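Local coordinates for protein serine proteinase inhibitor 1 (Myxoma virus, PDB 6BJ5) that inhibits serine proteases as a poxviral serpin important in virulence, here seen in its C-terminal piece, at residues M17-H22 / L29-I34. Residues are numbered along the deposited sequence; the frame is centred on the assembly and turned at random.
Sequences MFLIYH and LFMGTI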
loop_
_atom_site.group_PDB
_atom_site.type_symbol
_atom_site.label_atom_id
_atom_site.label_comp_id
_atom_site.label_asym_id
_atom_site.label_seq_id
_atom_site.Cartn_x
_atom_site.Cartn_y
_atom_site.Cartn_z
ATOM N N MET B 17 -3.509 10.645 -9.260
ATOM C CA MET B 17 -2.845 9.499 -8.661
ATOM C C MET B 17 -1.632 9.973 -7.873
ATOM O O MET B 17 -0.938 10.906 -8.292
ATOM C CB MET B 17 -2.418 8.481 -9.744
ATOM C CG MET B 17 -1.592 7.329 -9.197
ATOM S SD MET B 17 -1.102 6.111 -10.427
ATOM C CE MET B 17 -2.604 5.175 -10.611
ATOM N N PHE B 18 -1.372 9.337 -6.730
ATOM C CA PHE B 18 -0.128 9.601 -6.030
ATOM C C PHE B 18 0.559 8.280 -5.703
ATOM O O PHE B 18 -0.082 7.239 -5.537
ATOM C CB PHE B 18 -0.335 10.448 -4.763
ATOM C CG PHE B 18 -1.120 9.750 -3.710
ATOM C CD1 PHE B 18 -0.486 8.955 -2.779
ATOM C CD2 PHE B 18 -2.493 9.856 -3.677
ATOM C CE1 PHE B 18 -1.200 8.286 -1.846
ATOM C CE2 PHE B 18 -3.201 9.186 -2.741
ATOM C CZ PHE B 18 -2.559 8.393 -1.823
ATOM N N LEU B 19 1.882 8.353 -5.606
ATOM C CA LEU B 19 2.744 7.215 -5.327
ATOM C C LEU B 19 3.744 7.719 -4.305
ATOM O O LEU B 19 4.402 8.736 -4.541
ATOM C CB LEU B 19 3.466 6.763 -6.595
ATOM C CG LEU B 19 2.549 6.402 -7.759
ATOM C CD1 LEU B 19 3.024 7.145 -8.976
ATOM C CD2 LEU B 19 2.644 4.954 -8.024
ATOM N N ILE B 20 3.823 7.063 -3.162
ATOM C CA ILE B 20 4.853 7.360 -2.181
ATOM C C ILE B 20 5.896 6.265 -2.307
ATOM O O ILE B 20 5.586 5.087 -2.101
ATOM C CB ILE B 20 4.283 7.436 -0.762
ATOM C CG1 ILE B 20 3.335 8.630 -0.642
ATOM C CG2 ILE B 20 5.413 7.519 0.247
ATOM C CD1 ILE B 20 2.647 8.727 0.693
ATOM N N TYR B 21 7.121 6.647 -2.670
ATOM C CA TYR B 21 8.165 5.692 -3.015
ATOM C C TYR B 21 9.456 6.026 -2.273
ATOM O O TYR B 21 9.667 7.155 -1.815
ATOM C CB TYR B 21 8.395 5.647 -4.541
ATOM C CG TYR B 21 9.323 6.697 -5.108
ATOM C CD1 TYR B 21 10.620 6.368 -5.478
ATOM C CD2 TYR B 21 8.892 7.997 -5.326
ATOM C CE1 TYR B 21 11.482 7.313 -6.017
ATOM C CE2 TYR B 21 9.742 8.956 -5.859
ATOM C CZ TYR B 21 11.044 8.607 -6.204
ATOM O OH TYR B 21 11.914 9.545 -6.734
ATOM N N HIS B 22 10.310 5.006 -2.141
ATOM C CA HIS B 22 11.597 5.110 -1.457
ATOM C C HIS B 22 12.665 5.378 -2.514
ATOM O O HIS B 22 12.850 4.557 -3.419
ATOM C CB HIS B 22 11.861 3.815 -0.694
ATOM C CG HIS B 22 13.103 3.804 0.139
ATOM N ND1 HIS B 22 14.242 3.124 -0.236
ATOM C CD2 HIS B 22 13.354 4.309 1.372
ATOM C CE1 HIS B 22 15.156 3.252 0.709
ATOM N NE2 HIS B 22 14.644 3.966 1.695
ATOM N N LEU B 29 6.070 2.437 -1.736
ATOM C CA LEU B 29 5.574 2.145 -0.392
ATOM C C LEU B 29 4.056 2.264 -0.287
ATOM O O LEU B 29 3.391 1.392 0.285
ATOM C CB LEU B 29 6.243 3.095 0.590
ATOM C CG LEU B 29 7.757 2.948 0.569
ATOM C CD1 LEU B 29 8.394 4.037 1.392
ATOM C CD2 LEU B 29 8.120 1.571 1.110
ATOM N N PHE B 30 3.496 3.343 -0.830
ATOM C CA PHE B 30 2.067 3.611 -0.834
ATOM C C PHE B 30 1.650 4.213 -2.166
ATOM O O PHE B 30 2.409 4.941 -2.812
ATOM C CB PHE B 30 1.644 4.577 0.288
ATOM C CG PHE B 30 1.917 4.062 1.668
ATOM C CD1 PHE B 30 1.035 3.184 2.269
ATOM C CD2 PHE B 30 3.064 4.431 2.355
ATOM C CE1 PHE B 30 1.276 2.690 3.553
ATOM C CE2 PHE B 30 3.312 3.947 3.633
ATOM C CZ PHE B 30 2.414 3.075 4.239
ATOM N N MET B 31 0.394 3.961 -2.516
ATOM C CA MET B 31 -0.243 4.481 -3.706
ATOM C C MET B 31 -1.684 4.814 -3.385
ATOM O O MET B 31 -2.286 4.243 -2.469
ATOM C CB MET B 31 -0.373 3.455 -4.811
ATOM C CG MET B 31 0.799 2.958 -5.516
ATOM S SD MET B 31 -0.064 1.795 -6.590
ATOM C CE MET B 31 -0.786 2.899 -7.806
ATOM N N GLY B 32 -2.266 5.653 -4.234
ATOM C CA GLY B 32 -3.696 5.855 -4.189
ATOM C C GLY B 32 -4.186 6.679 -5.353
ATOM O O GLY B 32 -3.420 7.404 -5.995
ATOM N N THR B 33 -5.489 6.566 -5.606
ATOM C CA THR B 33 -6.182 7.449 -6.534
ATOM C C THR B 33 -7.239 8.219 -5.768
ATOM O O THR B 33 -7.882 7.681 -4.858
ATOM C CB THR B 33 -6.859 6.713 -7.671
ATOM O OG1 THR B 33 -7.645 5.648 -7.135
ATOM C CG2 THR B 33 -5.814 6.172 -8.613
ATOM N N ILE B 34 -7.401 9.480 -6.143
ATOM C CA ILE B 34 -8.360 10.395 -5.543
ATOM C C ILE B 34 -9.282 10.916 -6.642
ATOM O O ILE B 34 -8.861 11.729 -7.473
ATOM C CB ILE B 34 -7.627 11.523 -4.822
ATOM C CG1 ILE B 34 -6.954 10.920 -3.611
ATOM C CG2 ILE B 34 -8.546 12.629 -4.419
ATOM C CD1 ILE B 34 -6.056 11.862 -2.990
#
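F18 lays its ring across the backbone of G32, and this is the tight end of the contact. CG of F18 sits between its own N and carbonyl carbon (chi1 66°), which puts the ring over G32. G32 CA lies over one ring face, 4.0 Å from the centroid of F18, as a CH-pi contact. F18 and G32 are a hydrogen-bonded antiparallel pair: F18 N to G32 O is 2.9 Å and G32 N to F18 O 3.0 Å. CD1 of I34 touches the ring at CE2 of F18 (3.9 Å). F251 of the other serpin chain also meets this ring. Residues 17-22 and 29-34 are antiparallel strands of a beta hairpin, and the sheet runs on into the other chain. I20 and F30 form the next hydrogen-bonded pair. There I20 O accepts from both L29 N and F30 N, a classic beta bulge. The L29 N bond is bent, 134° at the hydrogen. On the opposite sheet face, CD2 of L19 rests against CG of M31 (3.7 Å), the two side chains running alongside. Packing is looser toward H22, where the nearest approach of the H22 side chain is CB to CD1 of L29, 4.1 Å. H22 ND1 bonds T25 OG1 of the same chain, and NE2 bonds D68 of the other chain.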